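Local coordinates for concanavalin A-like lectin protein kinase family protein (Theobroma cacao, PDB 6CTH) that probably phosphorylates protein substrates with ATP through its kinase domain, which here holds an inhibitor and a magnesium ion, at residues G26-Y32 with A44-S49; M94-D100 with T144-D150; L69-V75 with A155-F160. All coordinates share one frame. Residue numbers count along the deposited sequence, not the author numbering.

How the contacts relate
The three contacts surround one cleft between the lobes of a kinase domain. Contact 1, in the N-terminal lobe, is partly buried and about 17 Å (centre to centre) from the chain's middle. Contacts 2 and 3 lie deeper and share the hairpin of strands 147-149 and 155-157, clasped from different sides by 94-100 and 69-75; M148 N to K156 O, 2.8 Å, ties its strands. Contact 1 pairs antiparallel strands and adds a cation-pi contact between K46 and F28, whereas contacts 2 and 3 each have one bridge, supplemented by side-chain-to-backbone hydrogen bonds and apolar packing. The inhibitor FE7 touches all three. Contacts 1 and 3 meet near magnesium, F28 CE2 3.8 Å from D159 OD1.

Contact 1: G26-Y32 with A44-S49; sequences GGFGSVY and AVKKVS. With FE7 (N-{(3Z)-2-oxo-3-[phenyl({4-[(piperidin-1-yl)methyl]phenyl}amino)methylidene]-2,3-dihydro-1H-indol-5-yl}ethanesulfonamide), chain B.
A kinase glycine-rich loop folds back here on the next strand: G26 N donates to G29 O (2.7 Å), F28 sits at phi/psi -147/38, and strands 29-32 and 44-48 run antiparallel, at 158° and 4.4 Å between axes. At A44, within strand 41-48, CB lies 4.0 Å from V31 CG1 and 3.3 Å from FE7 N1. V45 makes a hydrogen-bonded pair with Y32: Y32 N to V45 O 2.7 Å, V45 N to Y32 O 2.8 Å. K46, opposite V31 (CA-CA 4.2 Å), is the characteristic kinase strand lysine; all-t, it puts NZ 3.6 Å from the centroid of the F28 ring (chi1 p), a cation-pi contact. K47 N donates to S30 O (2.9 Å), and K47 O lies 3.2 Å from G29 CA, where a side chain would clash. V48 CG2 meets the ring edge at F28 CE1, 3.8 Å. S49 N then donates to F28 O (3.1 Å). Strand 86-92 flanks 44-48 on its other edge; helix 54-66 packs against F28 and V48.

Contact 2: M94-D100 with T144-D150; sequences MANGSLD and TSNIMLD. With FE7 (N-{(3Z)-2-oxo-3-[phenyl({4-[(piperidin-1-yl)methyl]phenyl}amino)methylidene]-2,3-dihydro-1H-indol-5-yl}ethanesulfonamide), chain B.
Residues 94-97 form a type I turn, closed by G97 N to M94 O at 2.9 Å. G97 leaves it with positive phi (64/-152), and the chain straightens through S98 into the helix that starts near L99. Facing it, 144-146 make a 3-10 turn (I147 N donates to T144 O, 3.1 Å) before strand 147-149. The two run in opposite senses: M94 lies by D150, N96 by L149, S98 by M148 (CA-CA 4.4 Å, a single bridge) and D100 by T144. L149 N donates to G97 O (2.9 Å) and L99 N to I147 O (2.7 Å), with a weak second bond from L99 N to T144 O at 3.5 Å. Water 2 accepts from N96 N (2.9 Å) and donates to L149 O (2.6 Å).

In kinase terms, the hinge and the start of the following helix rest on the end of the catalytic loop, and together they floor the nucleotide cleft. M94 N hydrogen-bonds FE7 O2 at 2.8 Å; E92 O also bonds the inhibitor. M148, with all three chi angles m, curls beneath it, CE 3.3 Å from FE7 C9.

M94 SD packs on M148 CB at 3.6 Å. L99 (t, p) points into the C-terminal lobe, CD2 4.0 Å from I147 CD1 and CD1 4.1 Å from L149 CD1, with I118 and I210 of helices 112-132 and 196-212 beyond. S98 OG, in the p rotamer, donates to D100 OD1 (2.5 Å), while D100 CB approaches T144 OG1 to 3.2 Å. At the other end N96 ND2 grips D150 O at 2.8 Å.

Contact 3: L69-V75 with A155-F160; sequences LRHKNLV and AKLGDF. With MG (magnesium ion), chain C.
F160 is the apolar centre. With chi1 m, its ring receives L69 CD1 over one face, a CH-pi contact 4.0 Å from the centroid, and L74 CD2 at its edge, 4.0 Å from F160 CZ. L74 CD2 also reaches L157 CB at 4.0 Å. Further along, V75 CG2 touches K156 CB and G158 CA, each at 3.8 Å; a side chain on G158 would collide with that methyl.

Around these side chains the two backbones run in the same sense, N73 beside K156 and V75 beside G158, joined by a single bridge between L74 and L157. N73 O accepts from L157 N (2.9 Å), and V75 N returns a bond to L157 O (2.9 Å).

D159-F160-G161 is the DFG motif of protein kinases, in its DFG-in state: D159 takes phi/psi 60/90 and F160 -103/24, so the aspartate turns toward the cleft while the ring packs under I65 and I66 of helix 54-66 and meets H139, as in the regulatory spine of active kinases. D159 OD2 binds magnesium at 2.1 Å; D141 and four waters complete six ligands.

Away from the metal, 71-74 is a type I turn, with L74 N on H71 O (3.0 Å) and N73 N on H71 ND1 (2.9 Å). N73 ND2 donates to A155 O (2.9 Å). At the outer edge K156 arches back over the turn, its NZ shared between K72 O (3.1 Å) and L74 O (3.3 Å), and K72 NZ bonds N73 OD1 at 2.7 Å.

Contact 1: G26-Y32 with A44-S49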
loop_
_atom_site.group_PDB
_atom_site.type_symbol
_atom_site.label_atom_id
_atom_site.label_comp_id
_atom_site.label_asym_id
_atom_site.label_seq_id
_atom_site.Cartn_x
_atom_site.Cartn_y
_atom_site.Cartn_z
ATOM N N GLY A 26 10.535 -5.260 -6.201
ATOM C CA GLY A 26 9.246 -5.681 -5.647
ATOM C C GLY A 26 9.461 -6.319 -4.287
ATOM O O GLY A 26 10.609 -6.365 -3.752
ATOM N N GLY A 27 8.387 -6.815 -3.697
ATOM C CA GLY A 27 8.485 -7.412 -2.379
ATOM C C GLY A 27 9.305 -8.686 -2.261
ATOM O O GLY A 27 9.856 -8.984 -1.206
ATOM N N PHE A 28 9.364 -9.467 -3.327
ATOM C CA PHE A 28 10.023 -10.770 -3.295
ATOM C C PHE A 28 10.661 -11.066 -4.654
ATOM O O PHE A 28 10.726 -12.235 -5.103
ATOM C CB PHE A 28 9.035 -11.854 -2.801
ATOM C CG PHE A 28 7.746 -11.947 -3.603
ATOM C CD1 PHE A 28 7.665 -12.761 -4.739
ATOM C CD2 PHE A 28 6.595 -11.252 -3.201
ATOM C CE1 PHE A 28 6.476 -12.861 -5.467
ATOM C CE2 PHE A 28 5.398 -11.362 -3.917
ATOM C CZ PHE A 28 5.340 -12.164 -5.055
ATOM N N GLY A 29 11.212 -10.007 -5.271
ATOM C CA GLY A 29 11.935 -10.112 -6.545
ATOM C C GLY A 29 12.072 -8.745 -7.211
ATOM O O GLY A 29 11.436 -7.768 -6.811
ATOM N N SER A 30 12.931 -8.663 -8.192
ATOM C CA SER A 30 13.094 -7.467 -8.999
ATOM C C SER A 30 12.027 -7.431 -10.087
ATOM O O SER A 30 11.656 -8.475 -10.630
ATOM C CB SER A 30 14.461 -7.485 -9.668
ATOM O OG SER A 30 15.473 -7.276 -8.676
ATOM N N VAL A 31 11.610 -6.234 -10.461
ATOM C CA VAL A 31 10.633 -6.067 -11.552
ATOM C C VAL A 31 11.316 -5.402 -12.749
ATOM O O VAL A 31 12.018 -4.372 -12.597
ATOM C CB VAL A 31 9.450 -5.216 -11.085
ATOM C CG1 VAL A 31 8.366 -5.129 -12.162
ATOM C CG2 VAL A 31 8.872 -5.777 -9.779
ATOM N N TYR A 32 11.067 -5.961 -13.933
ATOM C CA TYR A 32 11.676 -5.516 -15.198
ATOM C C TYR A 32 10.637 -5.075 -16.195
ATOM O O TYR A 32 9.575 -5.704 -16.261
ATOM C CB TYR A 32 12.498 -6.644 -15.802
ATOM C CG TYR A 32 13.678 -7.038 -14.931
ATOM C CD1 TYR A 32 13.507 -7.913 -13.863
ATOM C CD2 TYR A 32 14.960 -6.538 -15.177
ATOM C CE1 TYR A 32 14.560 -8.273 -13.046
ATOM C CE2 TYR A 32 16.009 -6.874 -14.349
ATOM C CZ TYR A 32 15.813 -7.766 -13.306
ATOM O OH TYR A 32 16.834 -8.140 -12.473
ATOM N N ALA A 44 5.204 -5.412 -17.209
ATOM C CA ALA A 44 6.115 -5.438 -16.056
ATOM C C ALA A 44 6.261 -6.884 -15.616
ATOM O O ALA A 44 5.260 -7.569 -15.373
ATOM C CB ALA A 44 5.572 -4.587 -14.933
ATOM N N VAL A 45 7.498 -7.371 -15.542
ATOM C CA VAL A 45 7.762 -8.766 -15.251
ATOM C C VAL A 45 8.509 -8.794 -13.925
ATOM O O VAL A 45 9.594 -8.220 -13.833
ATOM C CB VAL A 45 8.626 -9.403 -16.334
ATOM C CG1 VAL A 45 8.940 -10.866 -16.026
ATOM C CG2 VAL A 45 7.947 -9.268 -17.703
ATOM N N LYS A 46 7.936 -9.468 -12.936
ATOM C CA LYS A 46 8.598 -9.719 -11.664
ATOM C C LYS A 46 9.268 -11.086 -11.673
ATOM O O LYS A 46 8.610 -12.117 -11.843
ATOM C CB LYS A 46 7.587 -9.621 -10.535
ATOM C CG LYS A 46 8.211 -9.819 -9.158
ATOM C CD LYS A 46 7.268 -9.424 -8.046
ATOM C CE LYS A 46 7.994 -9.400 -6.705
ATOM N NZ LYS A 46 7.096 -8.814 -5.696
ATOM N N LYS A 47 10.595 -11.077 -11.505
ATOM C CA LYS A 47 11.394 -12.265 -11.399
ATOM C C LYS A 47 11.597 -12.598 -9.927
ATOM O O LYS A 47 12.231 -11.829 -9.188
ATOM C CB LYS A 47 12.738 -12.018 -12.067
ATOM C CG LYS A 47 13.628 -13.244 -12.109
ATOM C CD LYS A 47 14.800 -12.963 -13.024
ATOM C CE LYS A 47 15.652 -14.212 -13.197
ATOM N NZ LYS A 47 16.444 -14.542 -11.978
ATOM N N VAL A 48 11.061 -13.730 -9.501
ATOM C CA VAL A 48 11.077 -14.094 -8.106
ATOM C C VAL A 48 12.461 -14.522 -7.667
ATOM O O VAL A 48 13.215 -15.160 -8.403
ATOM C CB VAL A 48 10.045 -15.181 -7.809
ATOM C CG1 VAL A 48 10.177 -15.752 -6.409
ATOM C CG2 VAL A 48 8.644 -14.615 -8.055
ATOM N N SER A 49 12.776 -14.089 -6.461
ATOM C CA SER A 49 14.027 -14.361 -5.807
ATOM C C SER A 49 13.873 -15.716 -5.091
ATOM O O SER A 49 12.975 -15.879 -4.257
ATOM C CB SER A 49 14.312 -13.232 -4.804
ATOM O OG SER A 49 15.382 -13.597 -3.960
HETATM C C4 FE7 B . 4.963 -2.727 -10.967
HETATM C C14 FE7 B . 8.768 -0.954 -7.926
HETATM C C5 FE7 B . 3.930 -3.309 -11.723
HETATM C C6 FE7 B . 3.207 -4.393 -11.255
HETATM C C11 FE7 B . 7.321 -0.763 -10.293
HETATM C C7 FE7 B . 3.494 -4.891 -9.997
HETATM C C8 FE7 B . 4.698 -1.610 -13.006
HETATM C C9 FE7 B . 5.503 -1.633 -11.758
HETATM C C10 FE7 B . 6.496 -0.709 -11.513
HETATM C C12 FE7 B . 8.210 -1.811 -10.089
HETATM C C13 FE7 B . 8.925 -1.904 -8.909
HETATM N N1 FE7 B . 3.800 -2.618 -12.915
HETATM N N2 FE7 B . 6.639 0.311 -12.369
HETATM C C3 FE7 B . 5.226 -3.231 -9.694
HETATM N N3 FE7 B . 11.277 4.507 -13.899
HETATM O O2 FE7 B . 4.815 -0.840 -13.952
HETATM C C2 FE7 B . 4.467 -4.293 -9.201
HETATM N N FE7 B . 4.584 -4.754 -7.858
HETATM S S FE7 B . 5.536 -4.237 -6.653
HETATM O O FE7 B . 6.628 -3.500 -7.205
HETATM O O1 FE7 B . 5.799 -5.364 -5.816
HETATM C C1 FE7 B . 4.386 -3.151 -5.877
HETATM C C FE7 B . 3.057 -3.862 -5.821
HETATM C C16 FE7 B . 7.178 0.195 -9.297
HETATM C C15 FE7 B . 7.896 0.095 -8.121
HETATM C C17 FE7 B . 7.561 1.375 -12.491
HETATM C C22 FE7 B . 8.653 1.509 -11.645
HETATM C C21 FE7 B . 9.504 2.591 -11.776
HETATM C C20 FE7 B . 9.287 3.559 -12.744
HETATM C C19 FE7 B . 8.192 3.419 -13.580
HETATM C C18 FE7 B . 7.337 2.339 -13.462
HETATM C C23 FE7 B . 10.228 4.730 -12.895
HETATM C C28 FE7 B . 12.067 5.720 -14.115
HETATM C C27 FE7 B . 13.083 5.529 -15.216
HETATM C C26 FE7 B . 13.995 4.357 -14.920
HETATM C C25 FE7 B . 13.190 3.121 -14.571
HETATM C C24 FE7 B . 12.174 3.423 -13.494
HETATM O O HOH W 1 14.832 -11.499 -8.594
#

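Contact 2: M94-D100 with T144-D150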
loop_
_atom_site.group_PDB
_atom_site.type_symbol
_atom_site.label_atom_id
_atom_site.label_comp_id
_atom_site.label_asym_id
_atom_site.label_seq_id
_atom_site.Cartn_x
_atom_site.Cartn_y
_atom_site.Cartn_z
ATOM N N MET A 94 2.918 0.333 -15.682
ATOM C CA MET A 94 2.277 1.549 -15.185
ATOM C C MET A 94 3.348 2.627 -15.057
ATOM O O MET A 94 4.126 2.638 -14.078
ATOM C CB MET A 94 1.611 1.262 -13.849
ATOM C CG MET A 94 0.674 0.078 -13.944
ATOM S SD MET A 94 -0.305 -0.296 -12.465
ATOM C CE MET A 94 -1.471 1.061 -12.431
ATOM N N ALA A 95 3.373 3.524 -16.041
ATOM C CA ALA A 95 4.466 4.503 -16.197
ATOM C C ALA A 95 4.646 5.465 -15.023
ATOM O O ALA A 95 5.732 5.991 -14.788
ATOM C CB ALA A 95 4.249 5.288 -17.498
ATOM N N ASN A 96 3.580 5.710 -14.276
ATOM C CA ASN A 96 3.692 6.519 -13.050
ATOM C C ASN A 96 4.280 5.796 -11.834
ATOM O O ASN A 96 4.561 6.441 -10.844
ATOM C CB ASN A 96 2.368 7.180 -12.692
ATOM C CG ASN A 96 2.045 8.359 -13.586
ATOM O OD1 ASN A 96 2.887 9.223 -13.839
ATOM N ND2 ASN A 96 0.834 8.383 -14.090
ATOM N N GLY A 97 4.487 4.490 -11.907
ATOM C CA GLY A 97 5.119 3.750 -10.834
ATOM C C GLY A 97 4.356 3.716 -9.507
ATOM O O GLY A 97 3.097 3.816 -9.492
ATOM N N SER A 98 5.107 3.573 -8.407
ATOM C CA SER A 98 4.496 3.403 -7.115
ATOM C C SER A 98 4.363 4.717 -6.369
ATOM O O SER A 98 5.082 5.686 -6.607
ATOM C CB SER A 98 5.203 2.346 -6.261
ATOM O OG SER A 98 6.606 2.562 -6.226
ATOM N N LEU A 99 3.433 4.750 -5.433
ATOM C CA LEU A 99 3.077 5.990 -4.774
ATOM C C LEU A 99 4.238 6.615 -3.966
ATOM O O LEU A 99 4.383 7.851 -3.923
ATOM C CB LEU A 99 1.863 5.760 -3.872
ATOM C CG LEU A 99 1.335 6.859 -2.988
ATOM C CD1 LEU A 99 0.965 8.082 -3.806
ATOM C CD2 LEU A 99 0.119 6.369 -2.201
ATOM N N ASP A 100 5.016 5.757 -3.334
ATOM C CA ASP A 100 6.184 6.202 -2.548
ATOM C C ASP A 100 7.126 7.124 -3.366
ATOM O O ASP A 100 7.653 8.086 -2.828
ATOM C CB ASP A 100 6.947 4.994 -1.952
ATOM C CG ASP A 100 7.500 4.056 -3.005
ATOM O OD1 ASP A 100 6.780 3.731 -3.997
ATOM O OD2 ASP A 100 8.697 3.651 -2.884
ATOM N N THR A 144 2.853 2.446 1.025
ATOM C CA THR A 144 2.813 3.207 -0.246
ATOM C C THR A 144 3.641 2.635 -1.399
ATOM O O THR A 144 3.241 2.785 -2.558
ATOM C CB THR A 144 3.125 4.716 -0.078
ATOM O OG1 THR A 144 4.498 4.884 0.175
ATOM C CG2 THR A 144 2.361 5.346 1.035
ATOM N N SER A 145 4.705 1.868 -1.134
ATOM C CA SER A 145 5.401 1.173 -2.203
ATOM C C SER A 145 4.626 0.025 -2.847
ATOM O O SER A 145 5.061 -0.519 -3.859
ATOM C CB SER A 145 6.776 0.630 -1.762
ATOM O OG SER A 145 6.664 -0.212 -0.633
ATOM N N ASN A 146 3.519 -0.383 -2.221
ATOM C CA ASN A 146 2.623 -1.359 -2.786
ATOM C C ASN A 146 1.411 -0.745 -3.438
ATOM O O ASN A 146 0.501 -1.514 -3.859
ATOM C CB ASN A 146 2.168 -2.356 -1.716
ATOM C CG ASN A 146 3.249 -3.368 -1.382
ATOM O OD1 ASN A 146 4.148 -3.649 -2.203
ATOM N ND2 ASN A 146 3.181 -3.901 -0.216
ATOM N N ILE A 147 1.376 0.572 -3.587
ATOM C CA ILE A 147 0.270 1.252 -4.293
ATOM C C ILE A 147 0.777 1.798 -5.634
ATOM O O ILE A 147 1.660 2.663 -5.678
ATOM C CB ILE A 147 -0.336 2.364 -3.416
ATOM C CG1 ILE A 147 -0.838 1.754 -2.096
ATOM C CG2 ILE A 147 -1.442 3.109 -4.152
ATOM C CD1 ILE A 147 -1.269 2.772 -1.057
ATOM N N MET A 148 0.195 1.287 -6.727
ATOM C CA MET A 148 0.566 1.703 -8.070
ATOM C C MET A 148 -0.346 2.794 -8.555
ATOM O O MET A 148 -1.553 2.834 -8.177
ATOM C CB MET A 148 0.488 0.505 -9.025
ATOM C CG MET A 148 1.409 -0.644 -8.696
ATOM S SD MET A 148 3.155 -0.112 -8.651
ATOM C CE MET A 148 3.285 0.357 -10.347
ATOM N N LEU A 149 0.176 3.664 -9.401
ATOM C CA LEU A 149 -0.586 4.769 -9.946
ATOM C C LEU A 149 -0.761 4.628 -11.453
ATOM O O LEU A 149 0.230 4.371 -12.162
ATOM C CB LEU A 149 0.105 6.077 -9.624
ATOM C CG LEU A 149 0.189 6.359 -8.120
ATOM C CD1 LEU A 149 0.959 7.659 -7.868
ATOM C CD2 LEU A 149 -1.218 6.467 -7.487
ATOM N N ASP A 150 -2.001 4.786 -11.940
ATOM C CA ASP A 150 -2.217 4.786 -13.386
ATOM C C ASP A 150 -1.955 6.172 -13.956
ATOM O O ASP A 150 -1.541 7.084 -13.235
ATOM C CB ASP A 150 -3.592 4.206 -13.768
ATOM C CG ASP A 150 -4.755 5.102 -13.438
ATOM O OD1 ASP A 150 -4.590 6.305 -13.085
ATOM O OD2 ASP A 150 -5.911 4.589 -13.578
HETATM C C4 FE7 B . 4.963 -2.727 -10.967
HETATM C C14 FE7 B . 8.768 -0.954 -7.926
HETATM C C5 FE7 B . 3.930 -3.309 -11.723
HETATM C C6 FE7 B . 3.207 -4.393 -11.255
HETATM C C11 FE7 B . 7.321 -0.763 -10.293
HETATM C C7 FE7 B . 3.494 -4.891 -9.997
HETATM C C8 FE7 B . 4.698 -1.610 -13.006
HETATM C C9 FE7 B . 5.503 -1.633 -11.758
HETATM C C10 FE7 B . 6.496 -0.709 -11.513
HETATM C C12 FE7 B . 8.210 -1.811 -10.089
HETATM C C13 FE7 B . 8.925 -1.904 -8.909
HETATM N N1 FE7 B . 3.800 -2.618 -12.915
HETATM N N2 FE7 B . 6.639 0.311 -12.369
HETATM C C3 FE7 B . 5.226 -3.231 -9.694
HETATM N N3 FE7 B . 11.277 4.507 -13.899
HETATM O O2 FE7 B . 4.815 -0.840 -13.952
HETATM C C2 FE7 B . 4.467 -4.293 -9.201
HETATM N N FE7 B . 4.584 -4.754 -7.858
HETATM S S FE7 B . 5.536 -4.237 -6.653
HETATM O O FE7 B . 6.628 -3.500 -7.205
HETATM O O1 FE7 B . 5.799 -5.364 -5.816
HETATM C C1 FE7 B . 4.386 -3.151 -5.877
HETATM C C FE7 B . 3.057 -3.862 -5.821
HETATM C C16 FE7 B . 7.178 0.195 -9.297
HETATM C C15 FE7 B . 7.896 0.095 -8.121
HETATM C C17 FE7 B . 7.561 1.375 -12.491
HETATM C C22 FE7 B . 8.653 1.509 -11.645
HETATM C C21 FE7 B . 9.504 2.591 -11.776
HETATM C C20 FE7 B . 9.287 3.559 -12.744
HETATM C C19 FE7 B . 8.192 3.419 -13.580
HETATM C C18 FE7 B . 7.337 2.339 -13.462
HETATM C C23 FE7 B . 10.228 4.730 -12.895
HETATM C C28 FE7 B . 12.067 5.720 -14.115
HETATM C C27 FE7 B . 13.083 5.529 -15.216
HETATM C C26 FE7 B . 13.995 4.357 -14.920
HETATM C C25 FE7 B . 13.190 3.121 -14.571
HETATM C C24 FE7 B . 12.174 3.423 -13.494
HETATM O O HOH W 2 0.850 4.762 -14.628
#

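Contact 3: L69-V75 with A155-F160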
loop_
_atom_site.group_PDB
_atom_site.type_symbol
_atom_site.label_atom_id
_atom_site.label_comp_id
_atom_site.label_asym_id
_atom_site.label_seq_id
_atom_site.Cartn_x
_atom_site.Cartn_y
_atom_site.Cartn_z
ATOM N N LEU A 69 -9.285 -11.942 -7.287
ATOM C CA LEU A 69 -9.584 -10.544 -7.118
ATOM C C LEU A 69 -9.704 -9.796 -8.436
ATOM O O LEU A 69 -8.859 -9.939 -9.297
ATOM C CB LEU A 69 -8.451 -9.887 -6.321
ATOM C CG LEU A 69 -8.085 -10.519 -4.977
ATOM C CD1 LEU A 69 -6.848 -9.826 -4.404
ATOM C CD2 LEU A 69 -9.258 -10.384 -4.040
ATOM N N ARG A 70 -10.762 -9.005 -8.577
ATOM C CA ARG A 70 -10.926 -8.118 -9.719
ATOM C C ARG A 70 -11.532 -6.829 -9.167
ATOM O O ARG A 70 -12.658 -6.853 -8.691
ATOM C CB ARG A 70 -11.826 -8.737 -10.778
ATOM C CG ARG A 70 -11.305 -10.057 -11.306
ATOM C CD ARG A 70 -10.123 -9.853 -12.229
ATOM N NE ARG A 70 -9.840 -11.060 -12.995
ATOM C CZ ARG A 70 -9.202 -12.116 -12.505
ATOM N NH1 ARG A 70 -8.773 -12.114 -11.253
ATOM N NH2 ARG A 70 -8.990 -13.174 -13.269
ATOM N N HIS A 71 -10.826 -5.708 -9.265
ATOM C CA HIS A 71 -11.362 -4.462 -8.709
ATOM C C HIS A 71 -10.584 -3.324 -9.346
ATOM O O HIS A 71 -9.356 -3.453 -9.575
ATOM C CB HIS A 71 -11.307 -4.439 -7.155
ATOM C CG HIS A 71 -12.030 -3.310 -6.507
ATOM N ND1 HIS A 71 -11.494 -2.048 -6.359
ATOM C CD2 HIS A 71 -13.253 -3.260 -5.924
ATOM C CE1 HIS A 71 -12.361 -1.271 -5.715
ATOM N NE2 HIS A 71 -13.420 -1.996 -5.403
ATOM N N LYS A 72 -11.250 -2.190 -9.546
ATOM C CA LYS A 72 -10.588 -1.020 -10.138
ATOM C C LYS A 72 -9.387 -0.538 -9.301
ATOM O O LYS A 72 -8.468 0.051 -9.831
ATOM C CB LYS A 72 -11.518 0.158 -10.400
ATOM C CG LYS A 72 -12.010 0.846 -9.180
ATOM C CD LYS A 72 -13.181 1.805 -9.429
ATOM C CE LYS A 72 -13.797 2.195 -8.099
ATOM N NZ LYS A 72 -12.978 3.070 -7.212
ATOM N N ASN A 73 -9.410 -0.792 -8.020
ATOM C CA ASN A 73 -8.317 -0.323 -7.143
ATOM C C ASN A 73 -7.402 -1.471 -6.701
ATOM O O ASN A 73 -6.697 -1.325 -5.707
ATOM C CB ASN A 73 -8.869 0.448 -5.989
ATOM C CG ASN A 73 -9.687 1.662 -6.442
ATOM O OD1 ASN A 73 -10.882 1.750 -6.159
ATOM N ND2 ASN A 73 -9.063 2.557 -7.198
ATOM N N LEU A 74 -7.386 -2.572 -7.448
ATOM C CA LEU A 74 -6.430 -3.645 -7.234
ATOM C C LEU A 74 -5.611 -3.947 -8.469
ATOM O O LEU A 74 -6.154 -3.999 -9.593
ATOM C CB LEU A 74 -7.106 -4.909 -6.746
ATOM C CG LEU A 74 -7.778 -4.856 -5.388
ATOM C CD1 LEU A 74 -8.458 -6.178 -5.124
ATOM C CD2 LEU A 74 -6.737 -4.625 -4.305
ATOM N N VAL A 75 -4.307 -4.227 -8.282
ATOM C CA VAL A 75 -3.487 -4.635 -9.397
ATOM C C VAL A 75 -3.923 -6.003 -9.915
ATOM O O VAL A 75 -4.203 -6.901 -9.110
ATOM C CB VAL A 75 -2.004 -4.721 -8.929
ATOM C CG1 VAL A 75 -1.138 -5.364 -9.989
ATOM C CG2 VAL A 75 -1.521 -3.343 -8.560
ATOM N N ALA A 155 -5.315 4.975 -7.960
ATOM C CA ALA A 155 -4.462 4.052 -7.182
ATOM C C ALA A 155 -4.900 2.598 -7.262
ATOM O O ALA A 155 -6.126 2.325 -7.276
ATOM C CB ALA A 155 -4.422 4.498 -5.757
ATOM N N LYS A 156 -3.946 1.670 -7.379
ATOM C CA LYS A 156 -4.187 0.237 -7.341
ATOM C C LYS A 156 -3.276 -0.420 -6.325
ATOM O O LYS A 156 -2.065 -0.297 -6.429
ATOM C CB LYS A 156 -3.973 -0.406 -8.711
ATOM C CG LYS A 156 -5.074 -0.102 -9.728
ATOM C CD LYS A 156 -4.832 -0.711 -11.110
ATOM C CE LYS A 156 -6.065 -0.600 -12.000
ATOM N NZ LYS A 156 -6.958 -1.800 -11.868
ATOM N N LEU A 157 -3.848 -1.131 -5.365
ATOM C CA LEU A 157 -3.099 -1.828 -4.353
ATOM C C LEU A 157 -2.661 -3.164 -4.906
ATOM O O LEU A 157 -3.404 -3.869 -5.584
ATOM C CB LEU A 157 -3.946 -1.977 -3.104
ATOM C CG LEU A 157 -3.388 -2.825 -1.992
ATOM C CD1 LEU A 157 -2.179 -2.134 -1.368
ATOM C CD2 LEU A 157 -4.434 -3.054 -0.919
ATOM N N GLY A 158 -1.397 -3.499 -4.689
ATOM C CA GLY A 158 -0.869 -4.787 -5.057
ATOM C C GLY A 158 -0.041 -5.409 -3.964
ATOM O O GLY A 158 -0.080 -4.967 -2.817
ATOM N N ASP A 159 0.782 -6.367 -4.392
ATOM C CA ASP A 159 1.608 -7.233 -3.535
ATOM C C ASP A 159 0.815 -8.075 -2.564
ATOM O O ASP A 159 0.636 -7.695 -1.387
ATOM C CB ASP A 159 2.631 -6.392 -2.696
ATOM C CG ASP A 159 3.570 -7.260 -1.849
ATOM O OD1 ASP A 159 3.763 -8.447 -2.160
ATOM O OD2 ASP A 159 4.060 -6.699 -0.835
ATOM N N PHE A 160 0.439 -9.256 -3.015
ATOM C CA PHE A 160 -0.298 -10.236 -2.224
ATOM C C PHE A 160 0.571 -11.381 -1.707
ATOM O O PHE A 160 0.065 -12.430 -1.331
ATOM C CB PHE A 160 -1.502 -10.730 -3.034
ATOM C CG PHE A 160 -2.380 -9.583 -3.422
ATOM C CD1 PHE A 160 -3.296 -9.099 -2.567
ATOM C CD2 PHE A 160 -2.224 -8.998 -4.689
ATOM C CE1 PHE A 160 -4.084 -7.988 -2.882
ATOM C CE2 PHE A 160 -3.034 -7.908 -5.035
ATOM C CZ PHE A 160 -3.891 -7.377 -4.112
HETATM MG MG MG C . 5.305 -7.413 0.746
HETATM O O HOH W 3 5.956 -9.074 -0.552
HETATM O O HOH W 4 6.604 -6.059 -0.007
HETATM O O HOH W 5 6.663 -8.157 2.139
HETATM O O HOH W 6 3.832 -8.824 1.275
#